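Local structure of putative PTS system, cellobiose-specific IIA component (Streptococcus mutans, 3L8R) at residues R38-R49 / L106-Y117. The protein probably carries phosphate, as the trimeric IIA component of a sugar phosphotransferase system, from HPr toward the cellobiose-specific transporter. Residues are numbered along the deposited sequence; the frame is centred on the assembly and turned at random.
Sequences RSIVHEAFDAMR and LREVAIEMLELY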
loop_
_atom_site.group_PDB
_atom_site.type_symbol
_atom_site.label_atom_id
_atom_site.label_comp_id
_atom_site.label_asym_id
_atom_site.label_seq_id
_atom_site.Cartn_x
_atom_site.Cartn_y
_atom_site.Cartn_z
ATOM N N ARG A 38 8.109 -2.366 -9.899
ATOM C CA ARG A 38 8.641 -2.593 -8.571
ATOM C C ARG A 38 10.059 -3.087 -8.585
ATOM O O ARG A 38 10.858 -2.694 -7.734
ATOM C CB ARG A 38 7.790 -3.524 -7.726
ATOM C CG ARG A 38 7.970 -3.238 -6.244
ATOM C CD ARG A 38 7.300 -4.367 -5.412
ATOM N NE ARG A 38 7.039 -3.972 -4.039
ATOM C CZ ARG A 38 5.905 -3.433 -3.596
ATOM N NH1 ARG A 38 4.854 -3.233 -4.381
ATOM N NH2 ARG A 38 5.822 -3.148 -2.323
ATOM N N SER A 39 10.406 -3.975 -9.508
ATOM C CA SER A 39 11.780 -4.452 -9.493
ATOM C C SER A 39 12.705 -3.324 -9.893
ATOM O O SER A 39 13.844 -3.265 -9.441
ATOM C CB SER A 39 11.980 -5.668 -10.391
ATOM O OG SER A 39 11.981 -5.293 -11.761
ATOM N N ILE A 40 12.219 -2.402 -10.711
ATOM C CA ILE A 40 13.095 -1.334 -11.121
ATOM C C ILE A 40 13.304 -0.388 -9.968
ATOM O O ILE A 40 14.427 0.160 -9.772
ATOM C CB ILE A 40 12.631 -0.585 -12.386
ATOM C CG1 ILE A 40 12.602 -1.517 -13.594
ATOM C CG2 ILE A 40 13.619 0.508 -12.709
ATOM C CD1 ILE A 40 11.559 -1.113 -14.597
ATOM N N VAL A 41 12.249 -0.197 -9.182
ATOM C CA VAL A 41 12.414 0.683 -8.040
ATOM C C VAL A 41 13.480 0.110 -7.119
ATOM O O VAL A 41 14.308 0.863 -6.582
ATOM C CB VAL A 41 11.115 0.918 -7.268
ATOM C CG1 VAL A 41 11.436 1.651 -5.968
ATOM C CG2 VAL A 41 10.139 1.703 -8.111
ATOM N N HIS A 42 13.451 -1.216 -6.931
ATOM C CA HIS A 42 14.460 -1.888 -6.116
ATOM C C HIS A 42 15.862 -1.744 -6.698
ATOM O O HIS A 42 16.797 -1.486 -5.981
ATOM C CB HIS A 42 14.125 -3.350 -5.879
ATOM C CG HIS A 42 13.176 -3.551 -4.752
ATOM N ND1 HIS A 42 13.551 -3.381 -3.436
ATOM C CD2 HIS A 42 11.860 -3.877 -4.740
ATOM C CE1 HIS A 42 12.506 -3.608 -2.655
ATOM N NE2 HIS A 42 11.467 -3.911 -3.423
ATOM N N GLU A 43 15.989 -1.830 -8.007
ATOM C CA GLU A 43 17.230 -1.399 -8.677
ATOM C C GLU A 43 17.633 -0.008 -8.190
ATOM O O GLU A 43 18.738 0.156 -7.662
ATOM C CB GLU A 43 17.105 -1.454 -10.202
ATOM C CG GLU A 43 16.817 -2.835 -10.756
ATOM C CD GLU A 43 17.133 -2.936 -12.236
ATOM O OE1 GLU A 43 16.242 -2.818 -13.090
ATOM O OE2 GLU A 43 18.321 -3.138 -12.549
ATOM N N ALA A 44 16.730 0.967 -8.259
ATOM C CA ALA A 44 17.095 2.283 -7.746
ATOM C C ALA A 44 17.561 2.194 -6.290
ATOM O O ALA A 44 18.518 2.883 -5.919
ATOM C CB ALA A 44 15.990 3.289 -7.910
ATOM N N PHE A 45 16.912 1.366 -5.453
ATOM C CA PHE A 45 17.426 1.200 -4.097
ATOM C C PHE A 45 18.817 0.554 -4.064
ATOM O O PHE A 45 19.620 0.863 -3.196
ATOM C CB PHE A 45 16.480 0.405 -3.219
ATOM C CG PHE A 45 15.311 1.198 -2.702
ATOM C CD1 PHE A 45 15.502 2.379 -1.940
ATOM C CD2 PHE A 45 14.012 0.773 -2.947
ATOM C CE1 PHE A 45 14.421 3.102 -1.454
ATOM C CE2 PHE A 45 12.945 1.489 -2.460
ATOM C CZ PHE A 45 13.145 2.658 -1.705
ATOM N N ASP A 46 19.114 -0.361 -4.972
ATOM C CA ASP A 46 20.425 -1.000 -4.915
ATOM C C ASP A 46 21.475 0.052 -5.325
ATOM O O ASP A 46 22.570 0.104 -4.756
ATOM C CB ASP A 46 20.530 -2.234 -5.819
ATOM C CG ASP A 46 19.449 -3.310 -5.554
ATOM O OD1 ASP A 46 19.220 -3.748 -4.399
ATOM O OD2 ASP A 46 18.840 -3.761 -6.561
ATOM N N ALA A 47 21.099 0.905 -6.283
ATOM C CA ALA A 47 21.999 1.911 -6.867
ATOM C C ALA A 47 22.227 3.073 -5.938
ATOM O O ALA A 47 23.301 3.675 -5.976
ATOM C CB ALA A 47 21.499 2.411 -8.246
ATOM N N MET A 48 21.219 3.394 -5.123
ATOM C CA MET A 48 21.384 4.303 -3.980
ATOM C C MET A 48 22.438 3.736 -3.040
ATOM O O MET A 48 23.363 4.431 -2.619
ATOM C CB MET A 48 20.061 4.467 -3.209
ATOM C CG MET A 48 19.246 5.685 -3.609
ATOM S SD MET A 48 17.475 5.621 -3.217
ATOM C CE MET A 48 17.562 5.445 -1.469
ATOM N N ARG A 49 22.292 2.457 -2.725
ATOM C CA ARG A 49 23.160 1.814 -1.747
ATOM C C ARG A 49 24.634 1.815 -2.161
ATOM O O ARG A 49 25.511 1.958 -1.310
ATOM C CB ARG A 49 22.658 0.407 -1.416
ATOM C CG ARG A 49 21.443 0.440 -0.537
ATOM C CD ARG A 49 21.207 -0.860 0.130
ATOM N NE ARG A 49 20.589 -1.805 -0.777
ATOM C CZ ARG A 49 20.028 -2.948 -0.397
ATOM N NH1 ARG A 49 19.985 -3.293 0.891
ATOM N NH2 ARG A 49 19.502 -3.745 -1.320
ATOM N N LEU A 106 5.713 2.844 -3.089
ATOM C CA LEU A 106 7.109 2.509 -2.917
ATOM C C LEU A 106 8.002 3.421 -3.772
ATOM O O LEU A 106 9.049 3.815 -3.300
ATOM C CB LEU A 106 7.384 1.044 -3.213
ATOM C CG LEU A 106 8.812 0.588 -2.937
ATOM C CD1 LEU A 106 9.080 0.470 -1.427
ATOM C CD2 LEU A 106 9.169 -0.689 -3.647
ATOM N N ARG A 107 7.629 3.725 -5.024
ATOM C CA ARG A 107 8.420 4.714 -5.814
ATOM C C ARG A 107 8.495 6.037 -5.073
ATOM O O ARG A 107 9.544 6.618 -4.989
ATOM C CB ARG A 107 7.846 4.980 -7.213
ATOM C CG ARG A 107 7.781 6.488 -7.485
ATOM C CD ARG A 107 6.731 7.013 -8.543
ATOM N NE ARG A 107 5.317 7.158 -8.144
ATOM C CZ ARG A 107 4.681 8.330 -7.916
ATOM N NH1 ARG A 107 5.319 9.517 -7.956
ATOM N NH2 ARG A 107 3.376 8.332 -7.614
ATOM N N GLU A 108 7.365 6.498 -4.531
ATOM C CA GLU A 108 7.287 7.735 -3.777
ATOM C C GLU A 108 8.293 7.726 -2.653
ATOM O O GLU A 108 9.058 8.678 -2.503
ATOM C CB GLU A 108 5.897 7.949 -3.220
ATOM C CG GLU A 108 4.913 8.453 -4.263
ATOM C CD GLU A 108 3.502 8.611 -3.752
ATOM O OE1 GLU A 108 3.266 9.076 -2.618
ATOM O OE2 GLU A 108 2.586 8.306 -4.500
ATOM N N VAL A 109 8.309 6.685 -1.833
ATOM C CA VAL A 109 9.425 6.609 -0.915
ATOM C C VAL A 109 10.545 6.078 -1.750
ATOM O O VAL A 109 10.414 5.074 -2.434
ATOM C CB VAL A 109 9.132 5.837 0.425
ATOM C CG1 VAL A 109 7.705 5.310 0.517
ATOM C CG2 VAL A 109 10.227 4.854 0.819
ATOM N N ALA A 110 11.663 6.734 -1.781
ATOM C CA ALA A 110 12.630 6.284 -2.790
ATOM C C ALA A 110 12.945 7.500 -3.532
ATOM O O ALA A 110 14.093 7.884 -3.542
ATOM C CB ALA A 110 12.082 5.260 -3.731
ATOM N N ILE A 111 11.918 8.161 -4.092
ATOM C CA ILE A 111 12.151 9.502 -4.606
ATOM C C ILE A 111 12.658 10.322 -3.415
ATOM O O ILE A 111 13.657 11.012 -3.529
ATOM C CB ILE A 111 10.920 10.133 -5.224
ATOM C CG1 ILE A 111 10.627 9.490 -6.579
ATOM C CG2 ILE A 111 11.152 11.622 -5.407
ATOM C CD1 ILE A 111 9.230 9.895 -7.182
ATOM N N GLU A 112 12.001 10.193 -2.263
ATOM C CA GLU A 112 12.404 10.938 -1.081
ATOM C C GLU A 112 13.734 10.416 -0.545
ATOM O O GLU A 112 14.613 11.155 -0.122
ATOM C CB GLU A 112 11.329 10.872 -0.011
ATOM C CG GLU A 112 9.989 11.528 -0.396
ATOM C CD GLU A 112 10.145 12.920 -1.027
ATOM O OE1 GLU A 112 9.422 13.216 -1.996
ATOM O OE2 GLU A 112 11.001 13.705 -0.574
ATOM N N MET A 113 13.909 9.124 -0.630
ATOM C CA MET A 113 15.028 8.532 0.018
ATOM C C MET A 113 16.293 8.801 -0.729
ATOM O O MET A 113 17.356 8.911 -0.136
ATOM C CB MET A 113 14.764 7.062 0.198
ATOM C CG MET A 113 14.000 6.815 1.461
ATOM S SD MET A 113 14.760 5.428 2.293
ATOM C CE MET A 113 13.500 4.226 1.910
ATOM N N LEU A 114 16.156 8.899 -2.042
ATOM C CA LEU A 114 17.211 9.353 -2.920
ATOM C C LEU A 114 17.596 10.765 -2.484
ATOM O O LEU A 114 18.774 11.015 -2.216
ATOM C CB LEU A 114 16.723 9.323 -4.354
ATOM C CG LEU A 114 17.263 10.214 -5.465
ATOM C CD1 LEU A 114 18.004 9.414 -6.475
ATOM C CD2 LEU A 114 16.078 10.907 -6.124
ATOM N N GLU A 115 16.624 11.664 -2.344
ATOM C CA GLU A 115 16.931 12.974 -1.789
ATOM C C GLU A 115 17.783 12.927 -0.511
ATOM O O GLU A 115 18.824 13.567 -0.456
ATOM C CB GLU A 115 15.674 13.770 -1.563
ATOM C CG GLU A 115 15.782 15.143 -2.129
ATOM C CD GLU A 115 16.328 15.138 -3.549
ATOM O OE1 GLU A 115 15.835 14.333 -4.384
ATOM O OE2 GLU A 115 17.274 15.935 -3.815
ATOM N N LEU A 116 17.356 12.154 0.494
ATOM C CA LEU A 116 18.101 11.957 1.767
ATOM C C LEU A 116 19.459 11.320 1.554
ATOM O O LEU A 116 20.395 11.607 2.272
ATOM C CB LEU A 116 17.330 11.025 2.711
ATOM C CG LEU A 116 16.957 11.450 4.137
ATOM C CD1 LEU A 116 16.495 10.256 4.962
ATOM C CD2 LEU A 116 18.080 12.212 4.841
ATOM N N TYR A 117 19.575 10.430 0.580
ATOM C CA TYR A 117 20.857 9.796 0.382
ATOM C C TYR A 117 21.880 10.844 0.072
ATOM O O TYR A 117 22.995 10.765 0.578
ATOM C CB TYR A 117 20.819 8.777 -0.733
ATOM C CG TYR A 117 20.949 7.387 -0.228
ATOM C CD1 TYR A 117 22.194 6.817 -0.051
ATOM C CD2 TYR A 117 19.822 6.630 0.095
ATOM C CE1 TYR A 117 22.321 5.503 0.413
ATOM C CE2 TYR A 117 19.935 5.322 0.563
ATOM C CZ TYR A 117 21.184 4.768 0.720
ATOM O OH TYR A 117 21.310 3.479 1.175
#
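L106, F45 and M48 make the joint between residues 38-49 and 106-117 a compact example of knobs-into-holes packing between near-parallel helices, here the first and third of the three-helix IIA subunit of the lactose/cellobiose family. The axes approach to 10.0 Å at a shallow 18°, so knobs from the two helices follow one another along the interface. L106 fills a hollow walled by R38, V41, H42 and F45. With its CG anti to the backbone N (chi1 -175°), it lays CD2 over one face of the R38 guanidinium, 3.8 Å from R38 CG, while CD1 meets the edge of the F45 ring near its plane. The polar ends of R38 and H42 reach a neighbouring chain: E108 of the second subunit forms a salt bridge with R38 and a hydrogen bond with H42 NE2, so apolar packing within one subunit sits directly beside polar pairing between two.

F45 is the reverse knob, set among L106, V109, A110 and M113. Its ring tip CZ comes 3.5 Å from A110 CB, and the bent M113 chain crosses the F45 side chain at about a right angle, bringing its CE to 3.7 Å from F45 CE1. One helical turn before F45, V41 rests its CG2 4.1 Å from R107 CB. Next along the interface, M48 fits between A110, M113, L114 and Y117, its SD 3.9 Å from L114 CB and oblique to the Y117 ring, a Met-aromatic contact. Y117 ends the row with a CH-pi contact: M48 CB lies over the Y117 ring face, 4.0 Å from its centroid. R49 CG lies 3.5 Å from Y117 OH.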